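Local coordinates for protein Na Glutathione S-transferase 1 (Necator americanus, PDB 2ON7) that probably catalyses the conjugation of glutathione to electrophilic compounds and assembles as a dimer, at residues K103-T108 with E123-A128; P52-D57 with R69-Q74; G146-D151 with W155-V160. One frame throughout, in Å; residues are numbered along the deposited sequence.

Contact 1 (K103-T108 with E123-A128); sequences KSFFYT and EVLLPA
Phe105 and Leu125 mark where the two helical segments 103-108 and 123-128 come together, their axes 8.7 Å apart at closest approach and crossing steeply at -120°. The CA atoms of these two residues lie 6.1 Å apart. Leu125 is laid over one face of the Phe105 ring: its CG sits 3.7 Å from the ring centroid and 24° off the normal, a CH-pi contact, while CD1 stands above the same ring but shifted toward the rim, 3.5 Å from Phe105 CE2. The ring is offered this way because its CG is anti to the backbone N (chi1 170°), which swings it out toward the other helix. One residue back, across the contact, the hydroxyl OG of Ser104 meets a methyl, 3.5 Å from Val124 CG1. The helix is irregular here; Thr108 OG1 donates to Ser104 O at 3.1 Å, taking up a carbonyl that the backbone N of Thr108 does not use. The contact joins the C-terminal part of helix 82-109 to the early part of helix 117-141 in the all-helical domain. Met167 of helix 155-168 packs on both Phe105 and Leu125, Leu120 adds to Phe105 from helix 117-141 itself, and Tyr98 and Ile102 continue the packing on Leu125 along helix 82-109.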
# COMPACT_ATOMS: atom_id res chain seq x y z
N LYS A 103 -9.76 6.22 -9.79
CA LYS A 103 -10.05 7.43 -9.01
C LYS A 103 -10.84 8.54 -9.78
O LYS A 103 -11.75 9.14 -9.24
CB LYS A 103 -8.73 8.00 -8.48
CG LYS A 103 -8.86 8.83 -7.23
CD LYS A 103 -7.49 8.98 -6.58
CE LYS A 103 -7.53 10.05 -5.49
NZ LYS A 103 -8.49 9.67 -4.40
N SER A 104 -10.49 8.78 -11.04
CA SER A 104 -11.24 9.69 -11.87
C SER A 104 -12.66 9.22 -12.28
O SER A 104 -13.55 10.06 -12.49
CB SER A 104 -10.44 10.07 -13.12
OG SER A 104 -10.32 8.96 -13.97
N PHE A 105 -12.86 7.91 -12.46
CA PHE A 105 -14.22 7.43 -12.70
C PHE A 105 -15.10 7.54 -11.45
O PHE A 105 -16.18 8.13 -11.50
CB PHE A 105 -14.26 6.00 -13.22
CG PHE A 105 -15.64 5.44 -13.23
CD1 PHE A 105 -16.52 5.75 -14.29
CD2 PHE A 105 -16.12 4.69 -12.16
CE1 PHE A 105 -17.84 5.28 -14.29
CE2 PHE A 105 -17.42 4.21 -12.15
CZ PHE A 105 -18.29 4.51 -13.22
N PHE A 106 -14.64 6.92 -10.35
CA PHE A 106 -15.34 6.84 -9.06
C PHE A 106 -15.80 8.19 -8.52
O PHE A 106 -16.98 8.38 -8.24
CB PHE A 106 -14.43 6.16 -8.04
CG PHE A 106 -15.15 5.64 -6.82
CD1 PHE A 106 -15.14 6.38 -5.63
CD2 PHE A 106 -15.84 4.42 -6.87
CE1 PHE A 106 -15.82 5.91 -4.49
CE2 PHE A 106 -16.49 3.93 -5.71
CZ PHE A 106 -16.48 4.67 -4.54
N TYR A 107 -14.87 9.13 -8.41
CA TYR A 107 -15.16 10.49 -7.92
C TYR A 107 -16.15 11.27 -8.80
O TYR A 107 -16.83 12.18 -8.31
CB TYR A 107 -13.85 11.27 -7.68
CG TYR A 107 -13.16 10.84 -6.39
CD1 TYR A 107 -13.13 11.67 -5.26
CD2 TYR A 107 -12.59 9.58 -6.28
CE1 TYR A 107 -12.51 11.26 -4.07
CE2 TYR A 107 -11.98 9.15 -5.09
CZ TYR A 107 -11.94 10.00 -3.99
OH TYR A 107 -11.33 9.54 -2.82
N THR A 108 -16.24 10.91 -10.08
CA THR A 108 -17.26 11.44 -10.98
C THR A 108 -18.60 10.72 -10.78
O THR A 108 -19.65 11.38 -10.73
CB THR A 108 -16.83 11.39 -12.49
OG1 THR A 108 -15.71 12.25 -12.70
CG2 THR A 108 -17.97 11.83 -13.42
N GLU A 123 -13.12 4.49 -21.09
CA GLU A 123 -11.68 4.76 -21.19
C GLU A 123 -10.83 4.54 -19.91
O GLU A 123 -9.61 4.40 -20.00
CB GLU A 123 -11.44 6.17 -21.77
CG GLU A 123 -11.74 6.30 -23.30
CD GLU A 123 -11.68 7.74 -23.80
OE1 GLU A 123 -11.33 7.95 -24.98
OE2 GLU A 123 -11.99 8.67 -23.01
N VAL A 124 -11.48 4.49 -18.75
CA VAL A 124 -10.78 4.44 -17.47
C VAL A 124 -11.21 3.25 -16.60
O VAL A 124 -10.39 2.39 -16.31
CB VAL A 124 -10.83 5.83 -16.71
CG1 VAL A 124 -10.25 5.74 -15.32
CG2 VAL A 124 -10.09 6.92 -17.51
N LEU A 125 -12.48 3.17 -16.19
CA LEU A 125 -12.98 2.04 -15.36
C LEU A 125 -12.82 0.62 -16.03
O LEU A 125 -12.25 -0.29 -15.44
CB LEU A 125 -14.45 2.26 -14.96
CG LEU A 125 -15.13 1.79 -13.66
CD1 LEU A 125 -16.57 1.37 -13.95
CD2 LEU A 125 -14.40 0.70 -12.87
N LEU A 126 -13.34 0.45 -17.25
CA LEU A 126 -13.41 -0.90 -17.84
C LEU A 126 -12.02 -1.59 -18.10
O LEU A 126 -11.82 -2.73 -17.70
CB LEU A 126 -14.34 -0.95 -19.07
CG LEU A 126 -15.85 -0.71 -18.87
CD1 LEU A 126 -16.59 -0.98 -20.16
CD2 LEU A 126 -16.44 -1.55 -17.75
N PRO A 127 -11.09 -0.89 -18.79
CA PRO A 127 -9.68 -1.33 -18.79
C PRO A 127 -9.15 -1.70 -17.38
O PRO A 127 -8.87 -2.88 -17.12
CB PRO A 127 -8.93 -0.13 -19.37
CG PRO A 127 -9.94 0.52 -20.28
CD PRO A 127 -11.29 0.30 -19.65
N ALA A 128 -9.01 -0.72 -16.50
CA ALA A 128 -8.51 -0.96 -15.16
C ALA A 128 -9.12 -2.20 -14.47
O ALA A 128 -8.46 -2.88 -13.70
CB ALA A 128 -8.74 0.29 -14.28

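Contact 2 (P52-D57 with R69-Q74); sequences PVLEVD and RYLARQ
Leu54 and Leu71 reach toward each other tip to tip, CD2 to CD2 at 3.8 Å, bridging a strand and a helix whose segment axes come no closer than 11.5 Å. The same methyl of Leu54 also serves Tyr70, whose side chain crosses it at about a right angle and brings CD2 to 3.9 Å from Leu54 CD2. A chi1 of 170° sends the phenol of Tyr70 out from the helix toward the sheet, where it meets Val56 coming from the opposite direction. Both Val56 methyls come up obliquely from one side of the far end of the phenol: CG1 is 3.9 Å from Tyr70 CE2, and CG2 is as close to Tyr70 OH. On the other side of the ring lies Gln74 CG, one helical turn on. No hydrogen bond crosses this apolar layer. Tyr4 of strand 4-9 touches Val56 and Leu71, and Phe83 and Ala86 of the second subunit pack on Val56 and Tyr70, so the layer runs on into the dimer interface. Strand 53-56, its antiparallel partner 59-62 and helix 64-75 form the beta-beta-alpha half of the thioredoxin-like N-terminal domain, entered through the cis-proline Pro52 found at this point in the thioredoxin fold.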
# COMPACT_ATOMS: atom_id res chain seq x y z
N PRO A 52 -9.36 7.18 7.01
CA PRO A 52 -9.70 6.76 8.39
C PRO A 52 -8.55 6.74 9.43
O PRO A 52 -7.43 6.47 9.10
CB PRO A 52 -10.19 5.31 8.17
CG PRO A 52 -9.32 4.87 6.99
CD PRO A 52 -9.34 6.04 6.08
N VAL A 53 -8.86 7.00 10.69
CA VAL A 53 -7.86 6.85 11.76
C VAL A 53 -8.37 5.89 12.84
O VAL A 53 -9.51 5.98 13.26
CB VAL A 53 -7.45 8.23 12.45
CG1 VAL A 53 -6.57 7.96 13.64
CG2 VAL A 53 -6.69 9.18 11.51
N LEU A 54 -7.50 4.98 13.27
CA LEU A 54 -7.81 4.02 14.35
C LEU A 54 -7.06 4.38 15.60
O LEU A 54 -5.81 4.40 15.61
CB LEU A 54 -7.38 2.58 13.94
CG LEU A 54 -7.52 1.46 15.00
CD1 LEU A 54 -8.95 1.10 15.19
CD2 LEU A 54 -6.68 0.22 14.63
N GLU A 55 -7.78 4.67 16.67
CA GLU A 55 -7.12 4.73 17.96
C GLU A 55 -7.32 3.42 18.66
O GLU A 55 -8.43 2.89 18.66
CB GLU A 55 -7.64 5.85 18.82
CG GLU A 55 -7.42 7.19 18.26
CD GLU A 55 -8.05 8.24 19.15
OE1 GLU A 55 -8.83 7.87 20.06
OE2 GLU A 55 -7.77 9.43 18.96
N VAL A 56 -6.23 2.87 19.18
CA VAL A 56 -6.28 1.75 20.11
C VAL A 56 -5.72 2.18 21.45
O VAL A 56 -4.55 2.58 21.57
CB VAL A 56 -5.65 0.42 19.52
CG1 VAL A 56 -5.10 0.57 18.09
CG2 VAL A 56 -4.71 -0.30 20.54
N ASP A 57 -6.59 2.15 22.47
CA ASP A 57 -6.31 2.75 23.77
C ASP A 57 -5.73 4.18 23.63
O ASP A 57 -4.82 4.56 24.35
CB ASP A 57 -5.38 1.85 24.63
CG ASP A 57 -5.99 0.48 24.97
OD1 ASP A 57 -5.29 -0.55 24.79
OD2 ASP A 57 -7.15 0.41 25.43
N ARG A 69 -4.75 -4.22 8.15
CA ARG A 69 -3.82 -5.31 8.39
C ARG A 69 -3.66 -5.53 9.88
O ARG A 69 -3.70 -6.67 10.33
CB ARG A 69 -2.47 -5.05 7.73
CG ARG A 69 -1.38 -6.15 7.92
CD ARG A 69 -0.06 -5.74 7.31
NE ARG A 69 -0.31 -5.33 5.93
CZ ARG A 69 -0.34 -4.07 5.49
NH1 ARG A 69 -0.06 -3.04 6.30
NH2 ARG A 69 -0.63 -3.83 4.23
N TYR A 70 -3.56 -4.44 10.63
CA TYR A 70 -3.33 -4.50 12.07
C TYR A 70 -4.49 -5.26 12.76
O TYR A 70 -4.25 -6.22 13.54
CB TYR A 70 -3.14 -3.07 12.66
CG TYR A 70 -3.14 -3.05 14.18
CD1 TYR A 70 -1.97 -3.25 14.90
CD2 TYR A 70 -4.33 -2.83 14.90
CE1 TYR A 70 -1.96 -3.27 16.30
CE2 TYR A 70 -4.33 -2.84 16.34
CZ TYR A 70 -3.12 -3.07 17.01
OH TYR A 70 -3.07 -3.09 18.37
N LEU A 71 -5.71 -4.82 12.52
CA LEU A 71 -6.86 -5.43 13.15
C LEU A 71 -6.95 -6.91 12.77
O LEU A 71 -7.15 -7.73 13.66
CB LEU A 71 -8.17 -4.69 12.79
CG LEU A 71 -8.23 -3.24 13.27
CD1 LEU A 71 -9.35 -2.51 12.56
CD2 LEU A 71 -8.38 -3.19 14.81
N ALA A 72 -6.73 -7.24 11.48
CA ALA A 72 -6.71 -8.63 11.01
C ALA A 72 -5.74 -9.52 11.76
O ALA A 72 -6.07 -10.67 12.08
CB ALA A 72 -6.42 -8.69 9.52
N ARG A 73 -4.54 -8.99 12.02
CA ARG A 73 -3.53 -9.72 12.74
C ARG A 73 -4.01 -9.99 14.14
O ARG A 73 -3.85 -11.12 14.64
CB ARG A 73 -2.19 -8.97 12.76
CG ARG A 73 -1.42 -8.98 11.41
CD ARG A 73 -0.06 -8.38 11.62
NE ARG A 73 0.73 -8.23 10.41
CZ ARG A 73 1.81 -7.44 10.30
NH1 ARG A 73 2.20 -6.72 11.35
NH2 ARG A 73 2.49 -7.38 9.16
N GLN A 74 -4.61 -8.96 14.76
CA GLN A 74 -5.12 -9.03 16.13
C GLN A 74 -6.19 -10.12 16.30
O GLN A 74 -6.25 -10.78 17.37
CB GLN A 74 -5.73 -7.68 16.55
CG GLN A 74 -4.74 -6.54 16.74
CD GLN A 74 -3.57 -6.98 17.56
OE1 GLN A 74 -3.74 -7.44 18.70
NE2 GLN A 74 -2.36 -6.90 16.97

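Contact 3 (G146-D151 with W155-V160); sequences GFLVGD and WVDLLV
Leu148 and Asp157 form the tight centre of this contact. The backbone N of Leu148 donates to Asp157 OD2 at 3.0 Å with an N-H...O angle of 170°, and OD2 receives it on its syn lone pair, the side of the other carboxylate oxygen. The Leu148 side chain slides past the carboxylate in the opposite direction, with its CB 3.4 Å from Asp157 OD2. Asp157 reaches the loop through a chi1 of -67°, which places the carboxyl group beside its own backbone N and turns the acid back toward the start of the helix. There its other oxygen, OD1, accepts from Thr154 N. The two oxygens thus hold two separate backbone N-H groups, and this buried charge at the N-terminal end of a helix is probably also stabilised by the helix dipole. Thr154 and Asp157 match the Ser/Thr-x-x-Asp capping-box sequence at the start of this helix in the glutathione S-transferase fold; the bond from Thr154 N is the half of the box contributed by the acid, and the bond from Leu148 N ties the preceding loop to it. Beyond the carboxylate the fit relaxes. Leu148 CD1 lies obliquely against Val160 CG2 at 4.0 Å and is a similar distance from Val156 CB. Val149 CG1 approaches Val156 CG2 no nearer than 4.3 Å, and Val149 also packs on Val88 of helix 82-109. Toward solvent, the partly exposed Phe147 ring presents its edge to the acid, CD2 lying 3.6 Å from Asp157 OD1 with ring and carboxylate planes 59° apart; Lys187 makes a cation-pi contact with this ring.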
# COMPACT_ATOMS: atom_id res chain seq x y z
N GLY A 146 -12.62 -20.99 -2.49
CA GLY A 146 -13.25 -19.74 -2.88
C GLY A 146 -12.69 -18.48 -2.19
O GLY A 146 -13.14 -17.39 -2.49
N PHE A 147 -11.75 -18.63 -1.26
CA PHE A 147 -11.10 -17.47 -0.59
C PHE A 147 -9.85 -17.15 -1.38
O PHE A 147 -9.20 -18.06 -1.91
CB PHE A 147 -10.67 -17.79 0.84
CG PHE A 147 -11.81 -18.10 1.77
CD1 PHE A 147 -12.09 -19.42 2.12
CD2 PHE A 147 -12.56 -17.06 2.33
CE1 PHE A 147 -13.16 -19.73 3.01
CE2 PHE A 147 -13.59 -17.33 3.22
CZ PHE A 147 -13.89 -18.70 3.56
N LEU A 148 -9.50 -15.87 -1.44
CA LEU A 148 -8.36 -15.36 -2.23
C LEU A 148 -6.97 -15.91 -1.87
O LEU A 148 -6.14 -16.13 -2.76
CB LEU A 148 -8.35 -13.82 -2.21
CG LEU A 148 -9.39 -13.07 -3.07
CD1 LEU A 148 -9.34 -11.62 -2.72
CD2 LEU A 148 -9.14 -13.26 -4.55
N VAL A 149 -6.72 -16.15 -0.58
CA VAL A 149 -5.48 -16.81 -0.13
C VAL A 149 -5.75 -17.85 0.94
O VAL A 149 -6.49 -17.58 1.89
CB VAL A 149 -4.27 -15.81 0.22
CG1 VAL A 149 -4.72 -14.39 0.35
CG2 VAL A 149 -3.43 -16.26 1.41
N GLY A 150 -5.21 -19.05 0.76
CA GLY A 150 -5.43 -20.12 1.74
C GLY A 150 -6.84 -20.66 1.62
O GLY A 150 -7.44 -20.67 0.53
N ASP A 151 -7.40 -21.10 2.74
CA ASP A 151 -8.75 -21.65 2.71
C ASP A 151 -9.56 -21.10 3.86
O ASP A 151 -10.48 -21.77 4.38
CB ASP A 151 -8.70 -23.18 2.80
CG ASP A 151 -7.88 -23.68 3.99
OD1 ASP A 151 -7.83 -24.91 4.16
OD2 ASP A 151 -7.28 -22.85 4.74
N TRP A 155 -8.50 -10.44 5.36
CA TRP A 155 -9.00 -9.08 5.10
C TRP A 155 -9.13 -8.65 3.64
O TRP A 155 -9.96 -7.78 3.35
CB TRP A 155 -8.21 -8.01 5.91
CG TRP A 155 -6.73 -7.84 5.62
CD1 TRP A 155 -5.70 -8.65 6.05
CD2 TRP A 155 -6.10 -6.76 4.91
NE1 TRP A 155 -4.49 -8.15 5.61
CE2 TRP A 155 -4.71 -6.99 4.91
CE3 TRP A 155 -6.59 -5.61 4.24
CZ2 TRP A 155 -3.80 -6.13 4.27
CZ3 TRP A 155 -5.68 -4.74 3.62
CH2 TRP A 155 -4.29 -5.01 3.65
N VAL A 156 -8.30 -9.16 2.71
CA VAL A 156 -8.51 -8.81 1.28
C VAL A 156 -9.86 -9.29 0.75
O VAL A 156 -10.47 -8.62 -0.07
CB VAL A 156 -7.53 -9.42 0.25
CG1 VAL A 156 -6.64 -8.37 -0.34
CG2 VAL A 156 -6.87 -10.66 0.72
N ASP A 157 -10.28 -10.49 1.14
CA ASP A 157 -11.62 -10.99 0.79
C ASP A 157 -12.72 -9.87 0.95
O ASP A 157 -13.58 -9.70 0.09
CB ASP A 157 -11.93 -12.24 1.63
CG ASP A 157 -11.02 -13.44 1.25
OD1 ASP A 157 -10.45 -14.11 2.14
OD2 ASP A 157 -10.85 -13.69 0.03
N LEU A 158 -12.59 -9.08 2.00
CA LEU A 158 -13.56 -8.06 2.38
C LEU A 158 -13.41 -6.83 1.53
O LEU A 158 -14.40 -6.31 1.00
CB LEU A 158 -13.38 -7.69 3.85
CG LEU A 158 -13.28 -8.78 4.90
CD1 LEU A 158 -12.86 -8.12 6.21
CD2 LEU A 158 -14.64 -9.47 5.06
N LEU A 159 -12.18 -6.37 1.40
CA LEU A 159 -11.84 -5.29 0.51
C LEU A 159 -12.50 -5.42 -0.85
O LEU A 159 -13.20 -4.49 -1.31
CB LEU A 159 -10.33 -5.23 0.30
CG LEU A 159 -9.44 -4.40 1.23
CD1 LEU A 159 -8.01 -4.43 0.64
CD2 LEU A 159 -9.99 -2.93 1.48
N VAL A 160 -12.26 -6.56 -1.47
CA VAL A 160 -12.67 -6.89 -2.85
C VAL A 160 -14.16 -7.24 -2.97
O VAL A 160 -14.85 -6.76 -3.87
CB VAL A 160 -11.80 -8.08 -3.41
CG1 VAL A 160 -12.22 -8.51 -4.78
CG2 VAL A 160 -10.31 -7.75 -3.35

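How the contacts relate
From the N terminus the contacts follow in series, none enclosing or crossing another. Contact 2 comes first, closing an 11-residue connection that includes strand 59-62, within the N-terminal domain. Contact 1 closes the 14-residue link between helices 82-109 and 117-141, and contact 3 then spans a three-residue connection leading into helix 155-168. Contacts 1 and 2 lie on opposite sides of the chain's centre, their own centres about 30 Å apart, and do not touch. Contacts 2 and 3 do meet: the indole of Trp155 packs on Ala72 and Arg69, with Trp155 CD1 3.5 Å from Ala72 CB, joining the thioredoxin-like domain to the helical one.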